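Sugar ABC transporter, periplasmic sugar-binding protein (Caulobacter crescentus, PDB 4IRX) binds myo-inositol in a cleft between its two lobes and probably delivers it to an ABC transporter for uptake from the periplasm. Local coordinates at residues 120-124 / 197-201; 130-136 / 163-167; 113-118 / 148-153; 224-230 / 243-249. One frame throughout, in Å; residues are numbered along the deposited sequence.

How the contacts relate
From the N terminus, helix 113-127 comes first and opens two contacts in succession: contact 3 with 113-118 and contact 1 with 120-124. Strand 132-138 then opens contact 2. Contact 3 closes first, at 148-153, and pairs two helices on one side of the parallel sheet; contact 2 closes next, at 163-167, and joins two strands of that sheet. Contact 1 closes last of the three, at 197-201, seating the helix on a central strand. Contact 2 is therefore nested inside contact 1, while contact 3 crosses both. Contact 4, 224-230 with 243-249, follows in series at the other edge of the sheet. Contacts 3 and 4 both meet the inositol.

Contact 1. Residues 120-124 / 197-201; sequences MADWV and VILCL
Helix 120-124 runs almost antiparallel to strand 197-200, at 170°, with the two axes 10.3 Å apart; Met-120 faces Leu-199 and, one turn on, Val-124 faces Val-197. Met-120, a selenomethionine, stretches straight from the helix through CG to SE and then bends (chi3 91°), which drops its methyl onto the strand. There CE lies 3.3 Å from Cys-200 O and 4.2 Å from Leu-199 CB, while SE rests against the CD1 branch of Leu-201. Leu-201, at the strand's end, carries this packing to the inositol pocket. Val-124 drives CG2 into the notch between Val-197 and Leu-199: it meets CG1 of Val-197 tip to tip at 4.0 Å, and slants past the CD2 branch of Leu-199. Trp-123 adds only the rim of its indole, whose CZ3 comes 4.1 Å from Val-197 CG2, near the ring plane. Its ring also leans on Ile-226 of the next strand, which Met-120 touches too. The strand spends its backbone polar groups on its sheet neighbours, Val-197 and Leu-199 bonding to Val-135, and Ile-198 to Lys-224 and Ile-226. Between these two segments the hold is thus by apolar packing, without a hydrogen bond, of the kind expected in an alpha/beta core where the strand's polar backbone is already used within the sheet.

Contact 2. Residues 130-136 / 163-167; sequences AGARVVV and AFKIV
Phe-164 lays one face of its ring over the backbone of Gly-131, a CH-pi contact with Gly-131 CA 3.9 Å from the ring centroid and displaced toward the rim. The backbone angles of Gly-131 would jam any beta carbon against the preceding carbonyl O, and such a carbon would also collide with Ala-163 O. On the sheet face that carries Arg-133 and Lys-165, the guanidinium of Arg-133 folds back (chi3 59°) so that one flat side lies on Val-167, with CG1 under its centre, 3.8 Å from CZ; the two side chains cross at about a right angle. The other branch of Val-167 sits between its own backbone N and carbonyl carbon, wedged tightly 3.0 Å from Val-134 O, and it meets Val-135 crosswise, CG2 to CG2 at 3.6 Å. Farther along, Val-136 and Ile-166 touch through their CG2 methyls at a slant. Between these groups the backbones pair in parallel, Ala-132 with Phe-164, Arg-133 with Lys-165 and Val-134 with Ile-166. Lys-165 N gives a nearly linear bond to Ala-132 O (2.9 Å), and Lys-165 O takes one from Val-134 N (2.8 Å); Ala-132 N to Ala-163 O and Val-167 N to Val-134 O extend the ladder at its ends. The two strands are the flanks of a beta-alpha-beta crossover through helix 144-160, which packs on Val-134, Val-136 and Ile-166. Helix 113-127 reaches Phe-164 through Val-125, and strand 197-200 continues the sheet beyond 132-138.

Contact 3. Residues 113-118 / 148-153; sequences NVAGGR and ERVKGV. With INS (1,2,3,4,5,6-hexahydroxy-cyclohexane), chain C.
Helices 113-118 and 148-153 cross at -43° with their axes only 6.3 Å apart, and Gly-152 sits against Gly-117 and Arg-118, the CA atoms of Arg-118 and Gly-152 being 4.0 Å apart. This is glycine-mediated helix packing in a type I periplasmic binding protein: beta carbons on Gly-117 or Gly-152 would collide with Arg-149 O and Val-114 O, and without them the backbones close in through a series of CA-H...O contacts, such as Gly-117 CA to Arg-149 O and Gly-152 CA to Val-114 O. Val-114 lays CG2 crosswise against Glu-148 CB. At the cleft end Arg-149, bent at chi3 (-132°), turns its guanidinium edge to Asn-113, and NE (2.9 Å) and NH2 (3.0 Å) both grip OD1. The two donors approach from one face of the amide, above its plane, with amide and guanidinium planes 60° apart. With its NH1/NH2 end the same group holds the ligand: Arg-149 NH2 donates to inositol O1 at 2.8 Å and NH1 to inositol O2 at 2.9 Å, while the ring of Phe-228 makes a cation-pi contact with it. Asn-113 is thus a second-shell residue that fixes the rotation of a first-shell one. A methionine in place of Arg-149 would probably leave inositol O1 and O2 without these donors and Asn-113 OD1 without the two that hold its amide. Beyond the amide, one water accepts from Asn-113 ND2 and donates to Glu-148 OE1 at 2.6 Å.

Contact 4. Residues 224-230 / 243-249; sequences KVIGFDA and MVATVEQ. With INS (1,2,3,4,5,6-hexahydroxy-cyclohexane), chain C.
Asp-229 and Gln-249 lie side by side at the inositol, and Gln-249 NE2 donates 2.9 Å to Asp-229 OD1, on the anti side of the carboxylate. The same NE2 gives its other bond to inositol O1 (2.9 Å), while Asp-229 receives inositol O2 on OD1 (2.7 Å) and inositol O3 on OD2 (2.6 Å). A chi1 of 60° and an otherwise extended chain carry the Gln-249 amide to this spot. That amide stands perpendicular to the Phe-228 ring, at the ring's edge. Val-247 covers one face of that ring, CB 3.7 Å from the centroid. With a leucine in place of Phe-228, Val-247 would probably lose the flat face it packs on, Arg-149 its cation-pi partner, and the Gln-249 amide the ring edge beside it. In this type I periplasmic-binding-protein fold, 224-226 edges the four-stranded parallel sheet and 246-248 the mixed sheet. Behind the site, Asp-229 N bonds to Val-247 O (2.8 Å), and Ala-230 N to Thr-246 OG1, which Asp-203 also holds. A water joins Asp-229 O to Gln-249 N. Farther out, Gly-227 N bonds to Ala-245 O, and Ile-226 CG1 presses tightly on Val-244 CG2 at 3.5 Å.

Contact 1. Residues 120-124 / 197-201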
loop_
_atom_site.group_PDB
_atom_site.type_symbol
_atom_site.label_atom_id
_atom_site.label_comp_id
_atom_site.label_asym_id
_atom_site.label_seq_id
_atom_site.Cartn_x
_atom_site.Cartn_y
_atom_site.Cartn_z
HETATM N N MSE A 120 11.254 -8.035 -3.598
HETATM C CA MSE A 120 10.678 -8.641 -4.820
HETATM C C MSE A 120 11.738 -8.838 -5.890
HETATM O O MSE A 120 11.837 -9.903 -6.482
HETATM C CB MSE A 120 9.599 -7.716 -5.397
HETATM C CG MSE A 120 8.446 -7.416 -4.445
HETATM SE SE MSE A 120 7.168 -6.174 -5.250
HETATM C CE MSE A 120 5.955 -7.469 -6.085
ATOM N N ALA A 121 12.517 -7.796 -6.167
ATOM C CA ALA A 121 13.549 -7.888 -7.198
ATOM C C ALA A 121 14.653 -8.874 -6.802
ATOM O O ALA A 121 15.177 -9.587 -7.659
ATOM C CB ALA A 121 14.162 -6.479 -7.486
ATOM N N ASP A 122 15.011 -8.899 -5.520
ATOM C CA ASP A 122 16.057 -9.808 -5.038
ATOM C C ASP A 122 15.595 -11.243 -5.222
ATOM O O ASP A 122 16.397 -12.113 -5.575
ATOM C CB ASP A 122 16.457 -9.532 -3.573
ATOM C CG ASP A 122 17.328 -8.294 -3.411
ATOM O OD1 ASP A 122 17.840 -7.747 -4.410
ATOM O OD2 ASP A 122 17.472 -7.848 -2.247
ATOM N N TRP A 123 14.308 -11.488 -5.013
ATOM C CA TRP A 123 13.743 -12.796 -5.304
ATOM C C TRP A 123 13.930 -13.183 -6.770
ATOM O O TRP A 123 14.279 -14.339 -7.089
ATOM C CB TRP A 123 12.252 -12.894 -4.889
ATOM C CG TRP A 123 11.659 -14.238 -5.219
ATOM C CD1 TRP A 123 11.586 -15.337 -4.419
ATOM C CD2 TRP A 123 11.096 -14.613 -6.477
ATOM N NE1 TRP A 123 11.000 -16.384 -5.109
ATOM C CE2 TRP A 123 10.685 -15.960 -6.374
ATOM C CE3 TRP A 123 10.893 -13.939 -7.680
ATOM C CZ2 TRP A 123 10.081 -16.646 -7.443
ATOM C CZ3 TRP A 123 10.287 -14.622 -8.743
ATOM C CH2 TRP A 123 9.892 -15.954 -8.608
ATOM N N VAL A 124 13.676 -12.241 -7.674
ATOM C CA VAL A 124 13.855 -12.506 -9.099
ATOM C C VAL A 124 15.323 -12.860 -9.387
ATOM O O VAL A 124 15.609 -13.835 -10.079
ATOM C CB VAL A 124 13.429 -11.299 -9.978
ATOM C CG1 VAL A 124 13.742 -11.587 -11.440
ATOM C CG2 VAL A 124 11.937 -10.995 -9.755
ATOM N N VAL A 197 8.380 -13.293 -15.151
ATOM C CA VAL A 197 7.864 -12.818 -13.881
ATOM C C VAL A 197 7.039 -11.568 -14.117
ATOM O O VAL A 197 7.429 -10.702 -14.894
ATOM C CB VAL A 197 9.005 -12.464 -12.897
ATOM C CG1 VAL A 197 8.453 -11.873 -11.553
ATOM C CG2 VAL A 197 9.903 -13.665 -12.662
ATOM N N ILE A 198 5.875 -11.523 -13.478
ATOM C CA ILE A 198 5.062 -10.310 -13.402
ATOM C C ILE A 198 5.081 -9.880 -11.928
ATOM O O ILE A 198 4.499 -10.539 -11.046
ATOM C CB ILE A 198 3.610 -10.573 -13.870
ATOM C CG1 ILE A 198 3.619 -11.212 -15.251
ATOM C CG2 ILE A 198 2.856 -9.267 -13.947
ATOM C CD1 ILE A 198 2.245 -11.591 -15.782
ATOM N N LEU A 199 5.748 -8.765 -11.668
ATOM C CA LEU A 199 5.801 -8.185 -10.328
ATOM C C LEU A 199 4.670 -7.183 -10.186
ATOM O O LEU A 199 4.643 -6.160 -10.882
ATOM C CB LEU A 199 7.147 -7.472 -10.099
ATOM C CG LEU A 199 8.441 -8.285 -10.074
ATOM C CD1 LEU A 199 9.635 -7.418 -9.709
ATOM C CD2 LEU A 199 8.336 -9.440 -9.074
ATOM N N CYS A 200 3.716 -7.494 -9.314
ATOM C CA CYS A 200 2.548 -6.649 -9.120
ATOM C C CYS A 200 2.637 -6.002 -7.758
ATOM O O CYS A 200 2.851 -6.684 -6.751
ATOM C CB CYS A 200 1.280 -7.488 -9.193
ATOM S SG CYS A 200 1.044 -8.268 -10.779
ATOM N N LEU A 201 2.456 -4.684 -7.727
ATOM C CA LEU A 201 2.722 -3.941 -6.508
ATOM C C LEU A 201 1.535 -3.882 -5.530
ATOM O O LEU A 201 1.566 -3.162 -4.527
ATOM C CB LEU A 201 3.310 -2.562 -6.831
ATOM C CG LEU A 201 4.828 -2.552 -7.088
ATOM C CD1 LEU A 201 5.337 -3.586 -8.073
ATOM C CD2 LEU A 201 5.234 -1.170 -7.533
#

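Contact 2. Residues 130-136 / 163-167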
loop_
_atom_site.group_PDB
_atom_site.type_symbol
_atom_site.label_atom_id
_atom_site.label_comp_id
_atom_site.label_asym_id
_atom_site.label_seq_id
_atom_site.Cartn_x
_atom_site.Cartn_y
_atom_site.Cartn_z
ATOM N N ALA A 130 20.583 -16.505 -14.346
ATOM C CA ALA A 130 21.068 -16.211 -15.699
ATOM C C ALA A 130 20.280 -15.080 -16.376
ATOM O O ALA A 130 20.492 -14.777 -17.561
ATOM C CB ALA A 130 21.024 -17.469 -16.576
ATOM N N GLY A 131 19.349 -14.485 -15.651
ATOM C CA GLY A 131 18.543 -13.407 -16.204
ATOM C C GLY A 131 17.075 -13.787 -16.331
ATOM O O GLY A 131 16.698 -14.951 -16.196
ATOM N N ALA A 132 16.237 -12.788 -16.587
ATOM C CA ALA A 132 14.797 -12.994 -16.683
ATOM C C ALA A 132 14.161 -11.828 -17.363
ATOM O O ALA A 132 14.710 -10.723 -17.360
ATOM C CB ALA A 132 14.199 -13.166 -15.332
ATOM N N ARG A 133 12.997 -12.080 -17.954
ATOM C CA ARG A 133 12.149 -11.026 -18.525
ATOM C C ARG A 133 11.045 -10.702 -17.534
ATOM O O ARG A 133 10.280 -11.602 -17.147
ATOM C CB ARG A 133 11.525 -11.502 -19.840
ATOM C CG ARG A 133 12.535 -11.683 -20.930
ATOM C CD ARG A 133 11.960 -12.417 -22.139
ATOM N NE ARG A 133 10.824 -11.702 -22.704
ATOM C CZ ARG A 133 10.951 -10.687 -23.554
ATOM N NH1 ARG A 133 12.164 -10.296 -23.932
ATOM N NH2 ARG A 133 9.878 -10.074 -24.038
ATOM N N VAL A 134 10.982 -9.435 -17.096
ATOM C CA VAL A 134 10.124 -8.994 -16.013
ATOM C C VAL A 134 9.140 -7.923 -16.475
ATOM O O VAL A 134 9.508 -6.975 -17.175
ATOM C CB VAL A 134 10.996 -8.412 -14.843
ATOM C CG1 VAL A 134 10.136 -7.959 -13.663
ATOM C CG2 VAL A 134 12.036 -9.435 -14.386
ATOM N N VAL A 135 7.885 -8.075 -16.060
ATOM C CA VAL A 135 6.859 -7.046 -16.233
ATOM C C VAL A 135 6.572 -6.455 -14.867
ATOM O O VAL A 135 6.449 -7.193 -13.889
ATOM C CB VAL A 135 5.565 -7.675 -16.820
ATOM C CG1 VAL A 135 4.392 -6.672 -16.809
ATOM C CG2 VAL A 135 5.829 -8.120 -18.234
ATOM N N VAL A 136 6.468 -5.129 -14.779
ATOM C CA VAL A 136 6.151 -4.482 -13.502
ATOM C C VAL A 136 4.805 -3.774 -13.627
ATOM O O VAL A 136 4.601 -2.975 -14.542
ATOM C CB VAL A 136 7.284 -3.497 -13.056
ATOM C CG1 VAL A 136 6.940 -2.840 -11.686
ATOM C CG2 VAL A 136 8.612 -4.228 -13.017
ATOM N N ALA A 163 20.945 -8.629 -17.947
ATOM C CA ALA A 163 20.230 -9.873 -18.190
ATOM C C ALA A 163 18.850 -9.878 -17.529
ATOM O O ALA A 163 18.000 -10.713 -17.873
ATOM C CB ALA A 163 21.062 -11.053 -17.718
ATOM N N PHE A 164 18.609 -8.941 -16.617
ATOM C CA PHE A 164 17.294 -8.813 -15.971
ATOM C C PHE A 164 16.546 -7.694 -16.646
ATOM O O PHE A 164 16.803 -6.524 -16.377
ATOM C CB PHE A 164 17.456 -8.585 -14.479
ATOM C CG PHE A 164 18.111 -9.742 -13.808
ATOM C CD1 PHE A 164 17.360 -10.803 -13.344
ATOM C CD2 PHE A 164 19.504 -9.831 -13.736
ATOM C CE1 PHE A 164 17.965 -11.915 -12.781
ATOM C CE2 PHE A 164 20.122 -10.952 -13.164
ATOM C CZ PHE A 164 19.354 -11.992 -12.689
ATOM N N LYS A 165 15.637 -8.030 -17.550
ATOM C CA LYS A 165 15.038 -6.999 -18.383
ATOM C C LYS A 165 13.664 -6.588 -17.911
ATOM O O LYS A 165 12.783 -7.427 -17.730
ATOM C CB LYS A 165 14.973 -7.469 -19.826
ATOM C CG LYS A 165 16.377 -7.797 -20.360
ATOM C CD LYS A 165 16.442 -8.089 -21.849
ATOM C CE LYS A 165 17.856 -8.533 -22.223
ATOM N NZ LYS A 165 18.884 -7.460 -22.058
ATOM N N ILE A 166 13.477 -5.287 -17.706
ATOM C CA ILE A 166 12.139 -4.765 -17.450
ATOM C C ILE A 166 11.530 -4.506 -18.815
ATOM O O ILE A 166 11.807 -3.488 -19.444
ATOM C CB ILE A 166 12.140 -3.503 -16.567
ATOM C CG1 ILE A 166 12.786 -3.799 -15.209
ATOM C CG2 ILE A 166 10.713 -3.017 -16.356
ATOM C CD1 ILE A 166 12.836 -2.590 -14.251
ATOM N N VAL A 167 10.745 -5.475 -19.284
ATOM C CA VAL A 167 10.197 -5.422 -20.638
ATOM C C VAL A 167 9.144 -4.338 -20.767
ATOM O O VAL A 167 9.117 -3.615 -21.765
ATOM C CB VAL A 167 9.716 -6.797 -21.082
ATOM C CG1 VAL A 167 10.882 -7.734 -21.223
ATOM C CG2 VAL A 167 8.780 -7.364 -20.065
#

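Contact 3. Residues 113-118 / 148-153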
loop_
_atom_site.group_PDB
_atom_site.type_symbol
_atom_site.label_atom_id
_atom_site.label_comp_id
_atom_site.label_asym_id
_atom_site.label_seq_id
_atom_site.Cartn_x
_atom_site.Cartn_y
_atom_site.Cartn_z
ATOM N N ASN A 113 8.916 0.772 1.994
ATOM C CA ASN A 113 8.492 0.296 0.688
ATOM C C ASN A 113 9.622 0.109 -0.305
ATOM O O ASN A 113 9.529 -0.744 -1.200
ATOM C CB ASN A 113 7.388 1.200 0.142
ATOM C CG ASN A 113 6.025 0.862 0.738
ATOM O OD1 ASN A 113 5.599 -0.292 0.692
ATOM N ND2 ASN A 113 5.367 1.848 1.349
ATOM N N VAL A 114 10.704 0.875 -0.129
ATOM C CA VAL A 114 11.920 0.602 -0.889
ATOM C C VAL A 114 12.441 -0.804 -0.568
ATOM O O VAL A 114 12.752 -1.583 -1.474
ATOM C CB VAL A 114 13.031 1.644 -0.634
ATOM C CG1 VAL A 114 14.290 1.235 -1.413
ATOM C CG2 VAL A 114 12.571 3.061 -1.024
ATOM N N ALA A 115 12.508 -1.158 0.717
ATOM C CA ALA A 115 12.937 -2.501 1.076
ATOM C C ALA A 115 11.963 -3.535 0.534
ATOM O O ALA A 115 12.378 -4.609 0.126
ATOM C CB ALA A 115 13.073 -2.644 2.577
ATOM N N GLY A 116 10.664 -3.226 0.544
ATOM C CA GLY A 116 9.688 -4.164 -0.016
ATOM C C GLY A 116 9.855 -4.443 -1.492
ATOM O O GLY A 116 9.839 -5.604 -1.907
ATOM N N GLY A 117 10.036 -3.374 -2.269
ATOM C CA GLY A 117 10.282 -3.510 -3.689
ATOM C C GLY A 117 11.584 -4.244 -3.951
ATOM O O GLY A 117 11.667 -5.122 -4.827
ATOM N N ARG A 118 12.604 -3.920 -3.159
ATOM C CA ARG A 118 13.908 -4.575 -3.311
ATOM C C ARG A 118 13.822 -6.080 -3.006
ATOM O O ARG A 118 14.476 -6.883 -3.674
ATOM C CB ARG A 118 14.977 -3.875 -2.431
ATOM C CG ARG A 118 16.358 -4.502 -2.494
ATOM C CD ARG A 118 16.896 -4.342 -3.871
ATOM N NE ARG A 118 18.208 -4.967 -4.095
ATOM C CZ ARG A 118 19.343 -4.291 -4.278
ATOM N NH1 ARG A 118 19.364 -2.958 -4.176
ATOM N NH2 ARG A 118 20.471 -4.956 -4.554
ATOM N N GLU A 148 8.217 4.425 -4.072
ATOM C CA GLU A 148 9.279 3.733 -3.344
ATOM C C GLU A 148 9.375 2.236 -3.664
ATOM O O GLU A 148 10.474 1.678 -3.771
ATOM C CB GLU A 148 9.092 3.943 -1.842
ATOM C CG GLU A 148 9.366 5.376 -1.426
ATOM C CD GLU A 148 8.932 5.653 -0.010
ATOM O OE1 GLU A 148 8.495 4.701 0.666
ATOM O OE2 GLU A 148 9.010 6.824 0.412
ATOM N N ARG A 149 8.235 1.575 -3.831
ATOM C CA ARG A 149 8.251 0.175 -4.249
ATOM C C ARG A 149 8.919 0.012 -5.590
ATOM O O ARG A 149 9.718 -0.907 -5.769
ATOM C CB ARG A 149 6.843 -0.418 -4.349
ATOM C CG ARG A 149 6.446 -1.189 -3.141
ATOM C CD ARG A 149 4.968 -1.558 -3.141
ATOM N NE ARG A 149 4.452 -1.212 -1.828
ATOM C CZ ARG A 149 3.173 -1.199 -1.487
ATOM N NH1 ARG A 149 2.253 -1.545 -2.386
ATOM N NH2 ARG A 149 2.820 -0.816 -0.269
ATOM N N VAL A 150 8.566 0.870 -6.541
ATOM C CA VAL A 150 9.152 0.860 -7.862
ATOM C C VAL A 150 10.671 1.069 -7.765
ATOM O O VAL A 150 11.448 0.396 -8.421
ATOM C CB VAL A 150 8.482 1.953 -8.735
ATOM C CG1 VAL A 150 9.338 2.318 -9.869
ATOM C CG2 VAL A 150 7.139 1.460 -9.233
ATOM N N LYS A 151 11.077 2.029 -6.917
ATOM C CA LYS A 151 12.524 2.308 -6.766
ATOM C C LYS A 151 13.264 1.061 -6.268
ATOM O O LYS A 151 14.319 0.724 -6.761
ATOM C CB LYS A 151 12.811 3.512 -5.844
ATOM C CG LYS A 151 14.293 3.577 -5.465
ATOM C CD LYS A 151 14.740 4.835 -4.789
ATOM C CE LYS A 151 16.266 4.856 -4.772
ATOM N NZ LYS A 151 16.849 3.818 -3.864
ATOM N N GLY A 152 12.692 0.351 -5.296
ATOM C CA GLY A 152 13.321 -0.844 -4.755
ATOM C C GLY A 152 13.438 -1.954 -5.807
ATOM O O GLY A 152 14.457 -2.647 -5.901
ATOM N N VAL A 153 12.386 -2.125 -6.612
ATOM C CA VAL A 153 12.395 -3.076 -7.738
ATOM C C VAL A 153 13.490 -2.728 -8.756
ATOM O O VAL A 153 14.291 -3.574 -9.144
ATOM C CB VAL A 153 11.030 -3.122 -8.441
ATOM C CG1 VAL A 153 11.114 -3.865 -9.765
ATOM C CG2 VAL A 153 9.981 -3.759 -7.534
HETATM C C1 INS C . -0.877 -0.075 -0.016
HETATM C C2 INS C . -1.354 -1.406 -0.495
HETATM C C3 INS C . -2.565 -1.197 -1.368
HETATM C C4 INS C . -2.210 -0.357 -2.553
HETATM C C5 INS C . -1.775 0.990 -2.111
HETATM C C6 INS C . -0.609 0.889 -1.155
HETATM O O1 INS C . 0.274 -0.229 0.777
HETATM O O2 INS C . -0.329 -2.051 -1.188
HETATM O O3 INS C . -3.106 -2.432 -1.772
HETATM O O4 INS C . -3.284 -0.266 -3.434
HETATM O O5 INS C . -1.453 1.756 -3.228
HETATM O O6 INS C . -0.161 2.156 -0.748
HETATM O O HOH W 1 5.935 4.909 1.299
HETATM O O HOH W 2 11.019 3.084 2.091
#

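Contact 4. Residues 224-230 / 243-249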
loop_
_atom_site.group_PDB
_atom_site.type_symbol
_atom_site.label_atom_id
_atom_site.label_comp_id
_atom_site.label_asym_id
_atom_site.label_seq_id
_atom_site.Cartn_x
_atom_site.Cartn_y
_atom_site.Cartn_z
ATOM N N LYS A 224 5.482 -16.369 -13.717
ATOM C CA LYS A 224 5.304 -16.281 -12.279
ATOM C C LYS A 224 4.812 -14.924 -11.832
ATOM O O LYS A 224 5.318 -13.898 -12.278
ATOM C CB LYS A 224 6.618 -16.596 -11.586
ATOM C CG LYS A 224 7.106 -17.995 -11.876
ATOM C CD LYS A 224 8.303 -18.347 -11.033
ATOM C CE LYS A 224 8.791 -19.767 -11.346
ATOM N NZ LYS A 224 7.791 -20.813 -10.988
ATOM N N VAL A 225 3.880 -14.929 -10.888
ATOM C CA VAL A 225 3.300 -13.687 -10.398
ATOM C C VAL A 225 3.652 -13.486 -8.932
ATOM O O VAL A 225 3.511 -14.402 -8.130
ATOM C CB VAL A 225 1.746 -13.702 -10.565
ATOM C CG1 VAL A 225 1.092 -12.512 -9.895
ATOM C CG2 VAL A 225 1.362 -13.757 -12.053
ATOM N N ILE A 226 4.131 -12.283 -8.603
ATOM C CA ILE A 226 4.461 -11.894 -7.243
ATOM C C ILE A 226 3.647 -10.675 -6.919
ATOM O O ILE A 226 3.513 -9.772 -7.759
ATOM C CB ILE A 226 5.947 -11.522 -7.084
ATOM C CG1 ILE A 226 6.832 -12.698 -7.441
ATOM C CG2 ILE A 226 6.245 -11.118 -5.658
ATOM C CD1 ILE A 226 8.176 -12.587 -6.798
ATOM N N GLY A 227 3.061 -10.660 -5.726
ATOM C CA GLY A 227 2.268 -9.524 -5.288
ATOM C C GLY A 227 2.869 -8.814 -4.080
ATOM O O GLY A 227 4.041 -8.963 -3.734
ATOM N N PHE A 228 2.012 -8.053 -3.435
ATOM C CA PHE A 228 2.387 -7.249 -2.277
ATOM C C PHE A 228 1.106 -7.054 -1.495
ATOM O O PHE A 228 0.090 -6.661 -2.067
ATOM C CB PHE A 228 2.945 -5.894 -2.760
ATOM C CG PHE A 228 3.854 -5.194 -1.755
ATOM C CD1 PHE A 228 3.328 -4.607 -0.608
ATOM C CD2 PHE A 228 5.229 -5.117 -1.979
ATOM C CE1 PHE A 228 4.173 -3.953 0.333
ATOM C CE2 PHE A 228 6.085 -4.466 -1.072
ATOM C CZ PHE A 228 5.557 -3.877 0.098
ATOM N N ASP A 229 1.145 -7.333 -0.193
ATOM C CA ASP A 229 0.078 -7.053 0.828
ATOM C C ASP A 229 -0.230 -8.264 1.697
ATOM O O ASP A 229 -0.709 -8.109 2.808
ATOM C CB ASP A 229 -1.289 -6.535 0.303
ATOM C CG ASP A 229 -1.220 -5.132 -0.249
ATOM O OD1 ASP A 229 -0.225 -4.432 0.024
ATOM O OD2 ASP A 229 -2.153 -4.737 -0.979
ATOM N N ALA A 230 0.010 -9.463 1.178
ATOM C CA ALA A 230 -0.342 -10.702 1.885
ATOM C C ALA A 230 -1.818 -10.757 2.290
ATOM O O ALA A 230 -2.157 -11.142 3.412
ATOM C CB ALA A 230 0.581 -10.930 3.102
HETATM N N MSE A 243 0.444 -18.728 -7.283
HETATM C CA MSE A 243 1.216 -17.502 -7.097
HETATM C C MSE A 243 2.452 -17.879 -6.309
HETATM O O MSE A 243 2.397 -18.745 -5.452
HETATM C CB MSE A 243 0.402 -16.475 -6.307
HETATM C CG MSE A 243 0.246 -15.127 -6.989
HETATM SE SE MSE A 243 -0.868 -13.943 -5.946
HETATM C CE MSE A 243 0.341 -13.730 -4.424
ATOM N N VAL A 244 3.583 -17.232 -6.579
ATOM C CA VAL A 244 4.823 -17.649 -5.924
ATOM C C VAL A 244 5.103 -16.939 -4.595
ATOM O O VAL A 244 5.593 -17.540 -3.648
ATOM C CB VAL A 244 6.064 -17.528 -6.864
ATOM C CG1 VAL A 244 5.993 -18.539 -7.987
ATOM C CG2 VAL A 244 6.185 -16.105 -7.431
ATOM N N ALA A 245 4.741 -15.665 -4.519
ATOM C CA ALA A 245 5.115 -14.884 -3.354
ATOM C C ALA A 245 4.292 -13.635 -3.236
ATOM O O ALA A 245 3.661 -13.186 -4.204
ATOM C CB ALA A 245 6.624 -14.524 -3.401
ATOM N N THR A 246 4.284 -13.085 -2.026
ATOM C CA THR A 246 3.718 -11.769 -1.787
ATOM C C THR A 246 4.584 -11.125 -0.707
ATOM O O THR A 246 5.649 -11.656 -0.367
ATOM C CB THR A 246 2.192 -11.823 -1.416
ATOM O OG1 THR A 246 1.685 -10.490 -1.232
ATOM C CG2 THR A 246 1.961 -12.653 -0.143
ATOM N N VAL A 247 4.181 -9.961 -0.227
ATOM C CA VAL A 247 4.989 -9.252 0.761
ATOM C C VAL A 247 4.100 -8.837 1.912
ATOM O O VAL A 247 3.075 -8.185 1.696
ATOM C CB VAL A 247 5.692 -8.002 0.160
ATOM C CG1 VAL A 247 6.543 -7.313 1.226
ATOM C CG2 VAL A 247 6.561 -8.372 -1.024
ATOM N N GLU A 248 4.491 -9.201 3.128
ATOM C CA GLU A 248 3.818 -8.767 4.343
ATOM C C GLU A 248 4.313 -7.405 4.778
ATOM O O GLU A 248 5.530 -7.182 4.901
ATOM C CB GLU A 248 4.090 -9.772 5.468
ATOM C CG GLU A 248 3.575 -9.313 6.836
ATOM C CD GLU A 248 2.074 -9.247 6.926
ATOM O OE1 GLU A 248 1.409 -10.175 6.418
ATOM O OE2 GLU A 248 1.535 -8.268 7.489
ATOM N N GLN A 249 3.383 -6.479 4.994
ATOM C CA GLN A 249 3.724 -5.133 5.445
ATOM C C GLN A 249 3.000 -4.692 6.714
ATOM O O GLN A 249 3.075 -3.510 7.116
ATOM C CB GLN A 249 3.496 -4.104 4.343
ATOM C CG GLN A 249 2.078 -3.994 3.812
ATOM C CD GLN A 249 1.851 -2.684 3.101
ATOM O OE1 GLN A 249 2.328 -1.626 3.538
ATOM N NE2 GLN A 249 1.164 -2.747 1.944
HETATM C C1 INS C . -0.877 -0.075 -0.016
HETATM C C2 INS C . -1.354 -1.406 -0.495
HETATM C C3 INS C . -2.565 -1.197 -1.368
HETATM C C4 INS C . -2.210 -0.357 -2.553
HETATM C C5 INS C . -1.775 0.990 -2.111
HETATM C C6 INS C . -0.609 0.889 -1.155
HETATM O O1 INS C . 0.274 -0.229 0.777
HETATM O O2 INS C . -0.329 -2.051 -1.188
HETATM O O3 INS C . -3.106 -2.432 -1.772
HETATM O O4 INS C . -3.284 -0.266 -3.434
HETATM O O5 INS C . -1.453 1.756 -3.228
HETATM O O6 INS C . -0.161 2.156 -0.748
HETATM O O HOH W 3 0.595 -7.086 4.789
HETATM O O HOH W 4 -1.261 -10.712 5.962
#